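Local atomic coordinates of PrimPol AEP domain (PP-N190) (Cyanophage S-2L, PDB entry 6ZP9), a protein that probably acts in phage DNA synthesis as the archaeo-eukaryotic primase (AEP) domain of a primase-polymerase, the class of enzyme that makes primers and extends nucleic acid chains. Residues 20-25 against 176-181; 86-91 against 125-130; 108-113 against 184-189. All blocks are in the same frame, centred on the assembly; numbering follows the deposited sequence. Where two conformers were deposited one is given.

Three contacts around one antiparallel sheet illustrate how bonding chemistry follows place in a fold. Interaction 2 is the buried one: it pairs strands 85-90 and 123-129, and a ladder of backbone hydrogen bonds carries it. Interaction 1, partly buried, joins helix 16-25 to strand 177-179 of the same sheet and is apolar, with one isoleucine set among two leucines, an alanine and the carbon atoms of a histidine. Interaction 3 lies at the surface, where the loop ahead of strand 114-117 meets the chain entering helix 188-194; two side-chain hydroxyls there hold backbone carbonyls, and a calcium ion is bound nearby. The contacts touch one another: L25 packs on V128, and P110 and Y186 meet W127 and V128.

Interaction 1. Residues 20-25 against 176-181; sequences LLHLSL and AQIFNA
I178 presses its side chain against one turn of helix 20-25, an instance of helix-on-sheet packing in which strand 177-179, an outermost strand of its antiparallel sheet, takes part. The short axes approach to 9.5 Å at an angle of 44°. I178 divides its work between two branches. Its CG2 meets two leucine methyls, CD1 of L25 at 3.7 Å and CD2 of L21 at 3.9 Å. L25 and I178 reach toward each other tip to tip, whereas L21 and I178 cross obliquely. The torsion of L21 places CG anti to the backbone N (chi1 177°), and from there CD2 extends to CG2 and CB of the isoleucine. At the end of the turn, L25 CD1 also approaches A181 CB at 4.3 Å, a looser touch that carries the contact past the strand. The polar part of H22 serves another neighbour, since its ND1 is hydrogen-bonded to the backbone N of A165; strand 114-117 adds L116 beside both H22 and I178. The other branch of I178 runs to the helix backbone itself: with CG1 anti to the carbonyl carbon (chi1 -74°), the chain ends in CD1, which lies 3.5 Å from H22 CA and 3.8 Å from H22 CB.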
ATOM      1  N   LEU A  20       3.118  -3.127 -12.330  1.00 13.68           N
ATOM      2  CA  LEU A  20       3.891  -4.354 -12.166  1.00 14.58           C
ATOM      3  C   LEU A  20       5.036  -4.159 -11.180  1.00 15.20           C
ATOM      4  O   LEU A  20       5.369  -5.079 -10.423  1.00 14.59           O
ATOM      5  CB  LEU A  20       4.413  -4.835 -13.519  1.00 14.42           C
ATOM      6  CG  LEU A  20       3.284  -5.363 -14.412  1.00 19.41           C
ATOM      7  CD1 LEU A  20       3.821  -5.722 -15.779  1.00 21.01           C
ATOM      8  CD2 LEU A  20       2.574  -6.561 -13.775  1.00 21.55           C
ATOM      9  N   LEU A  21       5.633  -2.958 -11.153  1.00 13.85           N
ATOM     10  CA  LEU A  21       6.693  -2.678 -10.188  1.00 12.19           C
ATOM     11  C   LEU A  21       6.162  -2.715  -8.760  1.00 12.07           C
ATOM     12  O   LEU A  21       6.818  -3.254  -7.865  1.00 13.87           O
ATOM     13  CB  LEU A  21       7.344  -1.325 -10.486  1.00 13.44           C
ATOM     14  CG  LEU A  21       8.418  -0.890  -9.484  1.00 15.65           C
ATOM     15  CD1 LEU A  21       9.627  -1.809  -9.513  1.00 18.62           C
ATOM     16  CD2 LEU A  21       8.829   0.556  -9.723  1.00 13.74           C
ATOM     17  N   HIS A  22       4.981  -2.136  -8.527  1.00 12.20           N
ATOM     18  CA  HIS A  22       4.352  -2.209  -7.210  1.00 11.84           C
ATOM     19  C   HIS A  22       4.184  -3.657  -6.766  1.00 14.41           C
ATOM     20  O   HIS A  22       4.552  -4.022  -5.642  1.00 12.27           O
ATOM     21  CB  HIS A  22       2.996  -1.493  -7.252  1.00 11.43           C
ATOM     22  CG  HIS A  22       2.488  -1.052  -5.913  1.00 12.99           C
ATOM     23  ND1 HIS A  22       1.460  -0.142  -5.773  1.00 13.71           N
ATOM     24  CD2 HIS A  22       2.858  -1.398  -4.653  1.00 15.84           C
ATOM     25  CE1 HIS A  22       1.217   0.056  -4.486  1.00 13.10           C
ATOM     26  NE2 HIS A  22       2.055  -0.691  -3.786  1.00 15.26           N
ATOM     27  N   LEU A  23       3.638  -4.499  -7.649  1.00 13.37           N
ATOM     28  CA  LEU A  23       3.460  -5.917  -7.334  1.00 13.07           C
ATOM     29  C   LEU A  23       4.800  -6.610  -7.114  1.00 12.31           C
ATOM     30  O   LEU A  23       4.938  -7.436  -6.202  1.00 13.30           O
ATOM     31  CB  LEU A  23       2.690  -6.614  -8.463  1.00 13.96           C
ATOM     32  CG  LEU A  23       1.165  -6.719  -8.343  1.00 25.02           C
ATOM     33  CD1 LEU A  23       0.569  -5.381  -8.022  1.00 23.28           C
ATOM     34  CD2 LEU A  23       0.575  -7.240  -9.635  1.00 19.79           C
ATOM     35  N   SER A  24       5.789  -6.295  -7.955  1.00 12.90           N
ATOM     36  CA  SER A  24       7.099  -6.921  -7.863  1.00 12.39           C
ATOM     37  C   SER A  24       7.779  -6.591  -6.537  1.00 12.33           C
ATOM     38  O   SER A  24       8.304  -7.477  -5.851  1.00 12.96           O
ATOM     39  CB  SER A  24       7.959  -6.453  -9.036  1.00 18.81           C
ATOM     40  OG  SER A  24       9.094  -7.282  -9.169  1.00 26.67           O
ATOM     41  N   LEU A  25       7.791  -5.317  -6.165  1.00 12.01           N
ATOM     42  CA  LEU A  25       8.425  -4.947  -4.910  1.00 12.53           C
ATOM     43  C   LEU A  25       7.716  -5.582  -3.717  1.00 12.19           C
ATOM     44  O   LEU A  25       8.350  -5.870  -2.698  1.00 14.80           O
ATOM     45  CB  LEU A  25       8.465  -3.428  -4.786  1.00 14.11           C
ATOM     46  CG  LEU A  25       9.319  -2.713  -5.842  1.00 14.33           C
ATOM     47  CD1 LEU A  25       9.158  -1.196  -5.695  1.00 17.54           C
ATOM     48  CD2 LEU A  25      10.787  -3.106  -5.736  1.00 18.64           C
ATOM     49  N   ALA A 176       0.141   8.050  -9.432  1.00 15.93           N
ATOM     50  CA  ALA A 176       0.931   7.577  -8.299  1.00 15.34           C
ATOM     51  C   ALA A 176       2.243   6.971  -8.781  1.00 16.18           C
ATOM     52  O   ALA A 176       2.292   6.278  -9.800  1.00 16.73           O
ATOM     53  CB  ALA A 176       0.140   6.557  -7.488  1.00 13.82           C
ATOM     54  N   GLN A 177       3.314   7.219  -8.035  1.00 14.86           N
ATOM     55  CA  GLN A 177       4.655   6.854  -8.473  0.56 16.25           C
ATOM     56  C   GLN A 177       5.448   6.228  -7.329  1.00 14.93           C
ATOM     57  O   GLN A 177       5.484   6.777  -6.220  1.00 16.39           O
ATOM     58  CB  GLN A 177       5.403   8.087  -8.999  0.56 19.17           C
ATOM     59  CG  GLN A 177       6.866   7.847  -9.312  0.56 24.34           C
ATOM     60  CD  GLN A 177       7.082   7.349 -10.722  0.56 33.52           C
ATOM     61  OE1 GLN A 177       6.134   7.220 -11.497  0.56 33.45           O
ATOM     62  NE2 GLN A 177       8.334   7.061 -11.066  0.56 37.33           N
ATOM     63  N   ILE A 178       6.101   5.098  -7.607  1.00 13.39           N
ATOM     64  CA  ILE A 178       7.035   4.499  -6.660  1.00 14.04           C
ATOM     65  C   ILE A 178       8.354   5.257  -6.716  1.00 12.64           C
ATOM     66  O   ILE A 178       8.808   5.659  -7.794  1.00 13.28           O
ATOM     67  CB  ILE A 178       7.218   3.005  -6.965  1.00 11.90           C
ATOM     68  CG1 ILE A 178       5.966   2.269  -6.501  1.00 18.09           C
ATOM     69  CG2 ILE A 178       8.472   2.441  -6.275  1.00 15.32           C
ATOM     70  CD1 ILE A 178       5.926   0.860  -6.905  1.00 20.36           C
ATOM     71  N   PHE A 179       8.965   5.482  -5.552  1.00 12.60           N
ATOM     72  CA  PHE A 179      10.255   6.151  -5.516  1.00 13.15           C
ATOM     73  C   PHE A 179      11.045   5.666  -4.302  1.00 14.15           C
ATOM     74  O   PHE A 179      10.506   5.032  -3.395  1.00 13.50           O
ATOM     75  CB  PHE A 179      10.085   7.679  -5.526  1.00 13.81           C
ATOM     76  CG  PHE A 179       9.519   8.244  -4.246  1.00 15.34           C
ATOM     77  CD1 PHE A 179       8.160   8.144  -3.962  1.00 14.78           C
ATOM     78  CD2 PHE A 179      10.352   8.888  -3.330  1.00 16.65           C
ATOM     79  CE1 PHE A 179       7.634   8.670  -2.781  1.00 16.29           C
ATOM     80  CE2 PHE A 179       9.839   9.425  -2.147  1.00 16.62           C
ATOM     81  CZ  PHE A 179       8.476   9.317  -1.871  1.00 17.68           C
ATOM     82  N   ASN A 180      12.351   5.939  -4.320  1.00 13.93           N
ATOM     83  CA  ASN A 180      13.271   5.551  -3.246  1.00 13.94           C
ATOM     84  C   ASN A 180      13.264   4.043  -2.980  1.00 13.74           C
ATOM     85  O   ASN A 180      13.415   3.599  -1.835  1.00 15.90           O
ATOM     86  CB  ASN A 180      12.979   6.332  -1.959  1.00 15.82           C
ATOM     87  CG  ASN A 180      13.477   7.762  -2.020  1.00 18.87           C
ATOM     88  OD1 ASN A 180      14.319   8.107  -2.861  1.00 18.74           O
ATOM     89  ND2 ASN A 180      12.986   8.597  -1.114  1.00 16.03           N
ATOM     90  N   ALA A 181      13.105   3.244  -4.033  1.00 13.66           N
ATOM     91  CA  ALA A 181      13.259   1.803  -3.880  1.00 13.25           C
ATOM     92  C   ALA A 181      14.722   1.459  -3.614  1.00 14.83           C
ATOM     93  O   ALA A 181      15.633   2.013  -4.230  1.00 17.23           O
ATOM     94  CB  ALA A 181      12.755   1.064  -5.118  1.00 15.11           C
TER

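Interaction 2. Residues 86-91 against 125-130; sequences NAIFGE and HYWVFH
I88 and G90 exchange backbone hydrogen bonds with W127 and H125, and N86 O receives one from F129. The N of F129 donates to N86 O in a nearly straight bond (175° at the hydrogen), and W127 N reaches I88 O at 2.9 Å just as straight. The return bond from I88 N to W127 O is more bent, at 139°, while G90 and H125 bond reciprocally. CA-H...O contacts fill in between, the shortest running from F89 CA to H125 O at 3.0 Å. A water donates to F129 O at 2.7 Å and only weakly to N86 O. This is an antiparallel ladder: I88-W127 and G90-H125 are hydrogen-bonded pairs, A87-V128 and F89-Y126 non-hydrogen-bonded ones, and strand 85-90 forms one border of the four-stranded sheet. Among the aromatic contacts, F89 CB sits over one face of the Y126 ring in a CH-pi contact, 4.1 Å from its centroid; the two rings themselves meet obliquely, their planes at 35°. Apolar side chains also meet on the face bearing I88 and W127, which helices 135-149 and 188-194 cover through W138 and M191. There I88 CG1 touches W127 CB at 3.9 Å, and I88 CG2 meets F129 CE2 at 4.0 Å.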
ATOM      1  N   ASN A  86       3.233  -9.619   2.947  1.00 13.52           N
ATOM      2  CA  ASN A  86       4.650  -9.565   2.602  1.00 12.31           C
ATOM      3  C   ASN A  86       5.363  -8.300   3.068  1.00 13.67           C
ATOM      4  O   ASN A  86       6.584  -8.204   2.895  1.00 14.23           O
ATOM      5  CB  ASN A  86       4.830  -9.681   1.092  1.00 15.14           C
ATOM      6  CG  ASN A  86       4.463 -11.037   0.579  1.00 13.70           C
ATOM      7  OD1 ASN A  86       4.354 -11.984   1.360  1.00 16.11           O
ATOM      8  ND2 ASN A  86       4.271 -11.151  -0.734  1.00 13.49           N
ATOM      9  N   ALA A  87       4.647  -7.333   3.635  1.00 13.98           N
ATOM     10  CA  ALA A  87       5.232  -6.056   4.019  1.00 13.36           C
ATOM     11  C   ALA A  87       4.421  -5.464   5.162  1.00 12.97           C
ATOM     12  O   ALA A  87       3.232  -5.750   5.294  1.00 14.03           O
ATOM     13  CB  ALA A  87       5.243  -5.079   2.833  1.00 13.74           C
ATOM     14  N   ILE A  88       5.061  -4.631   5.982  1.00 12.83           N
ATOM     15  CA  ILE A  88       4.326  -3.671   6.799  1.00 14.99           C
ATOM     16  C   ILE A  88       4.425  -2.320   6.099  1.00 12.73           C
ATOM     17  O   ILE A  88       5.299  -2.091   5.255  1.00 13.56           O
ATOM     18  CB  ILE A  88       4.831  -3.588   8.260  1.00 13.62           C
ATOM     19  CG1 ILE A  88       6.339  -3.310   8.298  1.00 13.60           C
ATOM     20  CG2 ILE A  88       4.430  -4.857   9.029  1.00 15.12           C
ATOM     21  CD1 ILE A  88       6.887  -3.139   9.709  1.00 16.37           C
ATOM     22  N   PHE A  89       3.517  -1.409   6.445  1.00 13.13           N
ATOM     23  CA  PHE A  89       3.378  -0.173   5.682  1.00 12.69           C
ATOM     24  C   PHE A  89       2.540   0.819   6.475  1.00 14.36           C
ATOM     25  O   PHE A  89       1.755   0.434   7.350  1.00 15.36           O
ATOM     26  CB  PHE A  89       2.733  -0.440   4.316  1.00 12.27           C
ATOM     27  CG  PHE A  89       1.478  -1.278   4.390  1.00 12.39           C
ATOM     28  CD1 PHE A  89       1.554  -2.664   4.329  1.00 12.36           C
ATOM     29  CD2 PHE A  89       0.237  -0.684   4.530  1.00 12.60           C
ATOM     30  CE1 PHE A  89       0.415  -3.444   4.409  1.00 16.18           C
ATOM     31  CE2 PHE A  89      -0.908  -1.454   4.605  1.00 15.33           C
ATOM     32  CZ  PHE A  89      -0.820  -2.840   4.542  1.00 17.69           C
ATOM     33  N   GLY A  90       2.698   2.100   6.148  1.00 16.18           N
ATOM     34  CA  GLY A  90       1.872   3.097   6.808  1.00 16.25           C
ATOM     35  C   GLY A  90       2.033   4.469   6.194  1.00 16.52           C
ATOM     36  O   GLY A  90       2.788   4.669   5.238  1.00 15.84           O
ATOM     37  N   GLU A  91       1.309   5.420   6.769  1.00 17.35           N
ATOM     38  CA  GLU A  91       1.297   6.785   6.267  1.00 16.06           C
ATOM     39  C   GLU A  91       0.932   7.717   7.408  1.00 16.75           C
ATOM     40  O   GLU A  91       0.180   7.340   8.310  1.00 19.09           O
ATOM     41  CB  GLU A  91       0.281   6.953   5.123  1.00 16.84           C
ATOM     42  CG  GLU A  91      -1.147   6.607   5.552  1.00 21.25           C
ATOM     43  CD  GLU A  91      -2.196   6.786   4.456  1.00 32.15           C
ATOM     44  OE1 GLU A  91      -2.084   7.722   3.635  1.00 31.37           O
ATOM     45  OE2 GLU A  91      -3.153   5.985   4.418  1.00 36.36           O
ATOM     46  N   HIS A 125       4.783   4.443   2.971  1.00 12.37           N
ATOM     47  CA  HIS A 125       6.059   3.815   3.289  1.00 12.30           C
ATOM     48  C   HIS A 125       5.862   2.313   3.412  1.00 12.08           C
ATOM     49  O   HIS A 125       4.929   1.867   4.082  1.00 14.11           O
ATOM     50  CB  HIS A 125       6.631   4.363   4.601  1.00 12.82           C
ATOM     51  CG  HIS A 125       6.536   5.848   4.719  1.00 13.53           C
ATOM     52  ND1 HIS A 125       7.563   6.690   4.351  1.00 15.97           N
ATOM     53  CD2 HIS A 125       5.535   6.645   5.160  1.00 14.95           C
ATOM     54  CE1 HIS A 125       7.196   7.943   4.556  1.00 16.27           C
ATOM     55  NE2 HIS A 125       5.970   7.943   5.047  1.00 13.90           N
ATOM     56  N   TYR A 126       6.741   1.539   2.784  1.00 11.99           N
ATOM     57  CA  TYR A 126       6.677   0.084   2.823  1.00 11.71           C
ATOM     58  C   TYR A 126       7.992  -0.528   3.302  1.00 14.02           C
ATOM     59  O   TYR A 126       9.075  -0.113   2.880  1.00 15.55           O
ATOM     60  CB  TYR A 126       6.375  -0.488   1.454  1.00 11.92           C
ATOM     61  CG  TYR A 126       4.986  -0.270   0.913  1.00 11.49           C
ATOM     62  CD1 TYR A 126       4.647   0.920   0.276  1.00 11.81           C
ATOM     63  CD2 TYR A 126       4.037  -1.278   0.980  1.00 12.64           C
ATOM     64  CE1 TYR A 126       3.397   1.100  -0.266  1.00 14.24           C
ATOM     65  CE2 TYR A 126       2.785  -1.106   0.451  1.00 11.82           C
ATOM     66  CZ  TYR A 126       2.470   0.077  -0.176  1.00 13.44           C
ATOM     67  OH  TYR A 126       1.218   0.241  -0.718  1.00 17.02           O
ATOM     68  N   TRP A 127       7.888  -1.551   4.143  1.00 12.90           N
ATOM     69  CA  TRP A 127       9.026  -2.366   4.550  1.00 14.05           C
ATOM     70  C   TRP A 127       8.703  -3.809   4.166  1.00 11.93           C
ATOM     71  O   TRP A 127       7.783  -4.416   4.731  1.00 13.57           O
ATOM     72  CB  TRP A 127       9.298  -2.231   6.051  1.00 15.63           C
ATOM     73  CG  TRP A 127       9.770  -0.865   6.506  1.00 12.92           C
ATOM     74  CD1 TRP A 127      11.062  -0.484   6.779  1.00 15.25           C
ATOM     75  CD2 TRP A 127       8.953   0.279   6.777  1.00 13.91           C
ATOM     76  NE1 TRP A 127      11.092   0.831   7.188  1.00 14.56           N
ATOM     77  CE2 TRP A 127       9.814   1.321   7.202  1.00 14.50           C
ATOM     78  CE3 TRP A 127       7.578   0.531   6.697  1.00 13.03           C
ATOM     79  CZ2 TRP A 127       9.344   2.593   7.536  1.00 15.51           C
ATOM     80  CZ3 TRP A 127       7.113   1.804   7.033  1.00 14.17           C
ATOM     81  CH2 TRP A 127       7.996   2.815   7.449  1.00 13.67           C
ATOM     82  N   VAL A 128       9.445  -4.354   3.195  1.00 12.00           N
ATOM     83  CA  VAL A 128       9.141  -5.658   2.611  1.00 12.86           C
ATOM     84  C   VAL A 128      10.006  -6.721   3.269  1.00 14.87           C
ATOM     85  O   VAL A 128      11.211  -6.520   3.464  1.00 15.06           O
ATOM     86  CB  VAL A 128       9.364  -5.637   1.089  1.00 14.09           C
ATOM     87  CG1 VAL A 128       9.023  -6.995   0.490  1.00 13.92           C
ATOM     88  CG2 VAL A 128       8.523  -4.533   0.460  1.00 13.94           C
ATOM     89  N   PHE A 129       9.398  -7.858   3.608  1.00 12.67           N
ATOM     90  CA  PHE A 129      10.114  -8.952   4.246  1.00 12.51           C
ATOM     91  C   PHE A 129      10.611  -9.962   3.211  1.00 14.73           C
ATOM     92  O   PHE A 129      10.115 -10.030   2.083  1.00 16.47           O
ATOM     93  CB  PHE A 129       9.222  -9.647   5.273  1.00 15.54           C
ATOM     94  CG  PHE A 129       8.751  -8.741   6.362  1.00 14.76           C
ATOM     95  CD1 PHE A 129       9.620  -8.338   7.367  1.00 17.40           C
ATOM     96  CD2 PHE A 129       7.440  -8.285   6.382  1.00 18.57           C
ATOM     97  CE1 PHE A 129       9.189  -7.491   8.376  1.00 19.06           C
ATOM     98  CE2 PHE A 129       7.003  -7.441   7.383  1.00 16.35           C
ATOM     99  CZ  PHE A 129       7.879  -7.042   8.381  1.00 18.32           C
ATOM    100  N   HIS A 130      11.607 -10.760   3.617  1.00 15.85           N
ATOM    101  CA  HIS A 130      12.154 -11.773   2.719  1.00 15.32           C
ATOM    102  C   HIS A 130      11.189 -12.936   2.490  1.00 21.19           C
ATOM    103  O   HIS A 130      11.284 -13.613   1.458  1.00 20.40           O
ATOM    104  CB  HIS A 130      13.510 -12.274   3.248  1.00 18.52           C
ATOM    105  CG  HIS A 130      13.460 -12.878   4.620  1.00 21.88           C
ATOM    106  ND1 HIS A 130      12.798 -14.058   4.896  1.00 27.90           N
ATOM    107  CD2 HIS A 130      14.021 -12.484   5.791  1.00 28.80           C
ATOM    108  CE1 HIS A 130      12.935 -14.354   6.178  1.00 29.92           C
ATOM    109  NE2 HIS A 130      13.677 -13.418   6.743  1.00 29.21           N
TER
HETATM  110  O   HOH W   1       7.695 -11.186   1.677  1.00 19.85           O

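Interaction 3. Residues 108-113 against 184-189; sequences GLPRPS and ELYDPG. With CA (calcium ion), chain C.
An unusually short hydrogen bond marks this contact: Y186 OH donates to R111 O at only 2.5 Å. The phenol oxygen lies in the plane of the carbonyl and on one of its lone pairs, with a C=O...O angle of 140°. CG of Y186 stands anti to the carbonyl carbon (chi1 -75°), and the ring extends from there to the loop of residues 108-113. P110 packs against the hydroxyl end of the tyrosine: its CB lies 3.4 Å from Y186 OH and 3.7 Å from Y186 CE1, and its CG also meets CE1. On the other side of the ring's long axis, S113 OG lies in the ring plane at the edge, 3.8 Å from Y186 CE2. That hydroxyl donates to E184 O at 2.9 Å, with the donor tilted 32° from the carbonyl plane, and it accepts a hydrogen bond from the backbone N of V128. One serine oxygen thereby ties the loop both to the segment 184-189 and to strand 123-129. W127 meets the Y186 ring edge-to-face and bonds through NE1 to P110 O, which secures both partners against the sheet. Beyond the tyrosine, L185 O binds the calcium ion at 2.3 Å, and four waters bind it as well. One of them also donates to E184 OE1, a second-shell carboxylate that may stabilise the hydrated ion electrostatically. With L185 O as the one protein ligand in this assembly and the rest water, the site is consistent with a peripheral, largely hydrated calcium ion, set just ahead of helix 188-194, where D187 is the N-cap and its OD2 caps the N of Q190.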
ATOM      1  N   GLY A 108      13.230   6.586  14.443  1.00 27.27           N
ATOM      2  CA  GLY A 108      13.973   5.382  14.729  1.00 30.36           C
ATOM      3  C   GLY A 108      13.601   4.194  13.876  1.00 27.60           C
ATOM      4  O   GLY A 108      13.973   3.064  14.214  1.00 30.37           O
ATOM      5  N   LEU A 109      12.885   4.405  12.793  1.00 26.38           N
ATOM      6  CA  LEU A 109      12.573   3.322  11.878  1.00 21.93           C
ATOM      7  C   LEU A 109      13.750   3.062  10.943  1.00 19.32           C
ATOM      8  O   LEU A 109      14.552   3.965  10.677  1.00 21.10           O
ATOM      9  CB  LEU A 109      11.347   3.673  11.054  1.00 18.74           C
ATOM     10  CG  LEU A 109      10.046   3.696  11.837  1.00 21.76           C
ATOM     11  CD1 LEU A 109       8.949   4.350  11.020  1.00 23.09           C
ATOM     12  CD2 LEU A 109       9.685   2.281  12.217  1.00 25.19           C
ATOM     13  N   PRO A 110      13.882   1.843  10.431  1.00 20.62           N
ATOM     14  CA  PRO A 110      14.848   1.595   9.358  1.00 19.86           C
ATOM     15  C   PRO A 110      14.318   2.165   8.048  1.00 17.56           C
ATOM     16  O   PRO A 110      13.138   2.489   7.915  1.00 18.69           O
ATOM     17  CB  PRO A 110      14.946   0.067   9.315  1.00 21.91           C
ATOM     18  CG  PRO A 110      13.623  -0.394   9.787  1.00 20.04           C
ATOM     19  CD  PRO A 110      13.142   0.622  10.800  1.00 21.97           C
ATOM     20  N   ARG A 111      15.218   2.294   7.082  1.00 16.99           N
ATOM     21  CA  ARG A 111      14.852   2.892   5.806  1.00 17.94           C
ATOM     22  C   ARG A 111      13.796   2.036   5.109  1.00 15.81           C
ATOM     23  O   ARG A 111      13.944   0.808   5.048  1.00 16.64           O
ATOM     24  CB  ARG A 111      16.083   3.037   4.912  1.00 20.30           C
ATOM     25  CG  ARG A 111      15.787   3.670   3.570  1.00 18.31           C
ATOM     26  CD  ARG A 111      17.057   3.844   2.761  1.00 17.49           C
ATOM     27  NE  ARG A 111      18.047   4.638   3.486  1.00 22.04           N
ATOM     28  CZ  ARG A 111      18.088   5.970   3.493  1.00 23.64           C
ATOM     29  NH1 ARG A 111      17.186   6.686   2.819  1.00 22.21           N
ATOM     30  NH2 ARG A 111      19.029   6.592   4.192  1.00 22.17           N
ATOM     31  N   PRO A 112      12.720   2.628   4.594  1.00 14.16           N
ATOM     32  CA  PRO A 112      11.707   1.823   3.902  1.00 13.41           C
ATOM     33  C   PRO A 112      12.302   1.096   2.699  1.00 13.56           C
ATOM     34  O   PRO A 112      13.249   1.567   2.061  1.00 15.77           O
ATOM     35  CB  PRO A 112      10.665   2.865   3.470  1.00 14.37           C
ATOM     36  CG  PRO A 112      10.845   4.000   4.448  1.00 13.97           C
ATOM     37  CD  PRO A 112      12.324   4.044   4.713  1.00 14.99           C
ATOM     38  N   SER A 113      11.751  -0.086   2.405  1.00 12.43           N
ATOM     39  CA  SER A 113      12.128  -0.778   1.176  1.00 15.08           C
ATOM     40  C   SER A 113      11.808   0.072  -0.045  1.00 13.63           C
ATOM     41  O   SER A 113      12.580   0.100  -1.012  1.00 15.27           O
ATOM     42  CB  SER A 113      11.407  -2.121   1.086  1.00 15.35           C
ATOM     43  OG  SER A 113      11.765  -2.965   2.166  1.00 13.51           O
ATOM     44  N   GLU A 184      16.002  -3.607  -0.515  1.00 18.31           N
ATOM     45  CA  GLU A 184      16.297  -4.300   0.734  1.00 19.12           C
ATOM     46  C   GLU A 184      15.084  -5.065   1.249  1.00 18.68           C
ATOM     47  O   GLU A 184      13.938  -4.623   1.107  1.00 15.37           O
ATOM     48  CB  GLU A 184      16.787  -3.316   1.795  1.00 22.06           C
ATOM     49  CG  GLU A 184      18.105  -2.616   1.407  1.00 29.48           C
ATOM     50  CD  GLU A 184      19.334  -3.540   1.372  1.00 35.46           C
ATOM     51  OE1 GLU A 184      19.311  -4.653   1.943  1.00 29.79           O
ATOM     52  OE2 GLU A 184      20.345  -3.133   0.765  1.00 34.69           O
ATOM     53  N   LEU A 185      15.354  -6.225   1.841  1.00 16.00           N
ATOM     54  CA  LEU A 185      14.339  -7.094   2.421  1.00 16.03           C
ATOM     55  C   LEU A 185      14.630  -7.247   3.906  1.00 16.54           C
ATOM     56  O   LEU A 185      15.788  -7.429   4.296  1.00 18.35           O
ATOM     57  CB  LEU A 185      14.329  -8.458   1.737  1.00 16.76           C
ATOM     58  CG  LEU A 185      13.970  -8.444   0.242  1.00 17.87           C
ATOM     59  CD1 LEU A 185      14.015  -9.832  -0.372  1.00 18.87           C
ATOM     60  CD2 LEU A 185      12.613  -7.808   0.042  1.00 16.48           C
ATOM     61  N   TYR A 186      13.589  -7.160   4.730  1.00 13.45           N
ATOM     62  CA  TYR A 186      13.729  -7.197   6.179  1.00 14.22           C
ATOM     63  C   TYR A 186      13.353  -8.569   6.715  1.00 17.71           C
ATOM     64  O   TYR A 186      12.713  -9.380   6.043  1.00 18.56           O
ATOM     65  CB  TYR A 186      12.870  -6.110   6.846  1.00 18.95           C
ATOM     66  CG  TYR A 186      13.476  -4.745   6.678  1.00 16.58           C
ATOM     67  CD1 TYR A 186      14.437  -4.283   7.560  1.00 17.29           C
ATOM     68  CD2 TYR A 186      13.135  -3.944   5.596  1.00 19.00           C
ATOM     69  CE1 TYR A 186      15.026  -3.052   7.391  1.00 18.21           C
ATOM     70  CE2 TYR A 186      13.723  -2.702   5.413  1.00 15.33           C
ATOM     71  CZ  TYR A 186      14.673  -2.264   6.313  1.00 17.65           C
ATOM     72  OH  TYR A 186      15.264  -1.028   6.145  1.00 19.69           O
ATOM     73  N   ASP A 187      13.773  -8.817   7.943  1.00 19.82           N
ATOM     74  CA  ASP A 187      13.416 -10.030   8.635  1.00 20.00           C
ATOM     75  C   ASP A 187      12.414  -9.702   9.723  1.00 21.61           C
ATOM     76  O   ASP A 187      12.645  -8.770  10.504  1.00 20.76           O
ATOM     77  CB  ASP A 187      14.652 -10.688   9.242  1.00 22.34           C
ATOM     78  CG  ASP A 187      14.305 -11.872  10.109  1.00 31.04           C
ATOM     79  OD1 ASP A 187      14.059 -12.958   9.545  1.00 31.58           O
ATOM     80  OD2 ASP A 187      14.265 -11.707  11.350  1.00 32.85           O
ATOM     81  N   PRO A 188      11.294 -10.422   9.796  1.00 19.50           N
ATOM     82  CA  PRO A 188      10.248 -10.053  10.765  1.00 22.59           C
ATOM     83  C   PRO A 188      10.686 -10.162  12.217  1.00 23.40           C
ATOM     84  O   PRO A 188      10.190  -9.407  13.067  1.00 26.48           O
ATOM     85  CB  PRO A 188       9.113 -11.036  10.449  1.00 24.82           C
ATOM     86  CG  PRO A 188       9.743 -12.120   9.624  1.00 25.85           C
ATOM     87  CD  PRO A 188      10.859 -11.486   8.882  1.00 23.24           C
ATOM     88  N   GLY A 189      11.589 -11.087  12.534  1.00 21.77           N
ATOM     89  CA  GLY A 189      12.076 -11.177  13.899  1.00 25.22           C
ATOM     90  C   GLY A 189      12.956 -10.000  14.269  1.00 26.46           C
ATOM     91  O   GLY A 189      12.840  -9.449  15.365  1.00 28.44           O
TER
HETATM   92 CA    CA C 201      18.120  -7.573   4.437  1.00 21.53          CA
HETATM   93  O   HOH W   2      18.213  -4.958   4.654  1.00 29.89           O
HETATM   94  O   HOH W   3      18.135  -9.372   6.014  1.00 31.42           O
HETATM   95  O   HOH W   4      20.534  -7.513   4.673  1.00 28.15           O
HETATM   96  O   HOH W   5      17.820  -6.189   6.557  1.00 26.50           O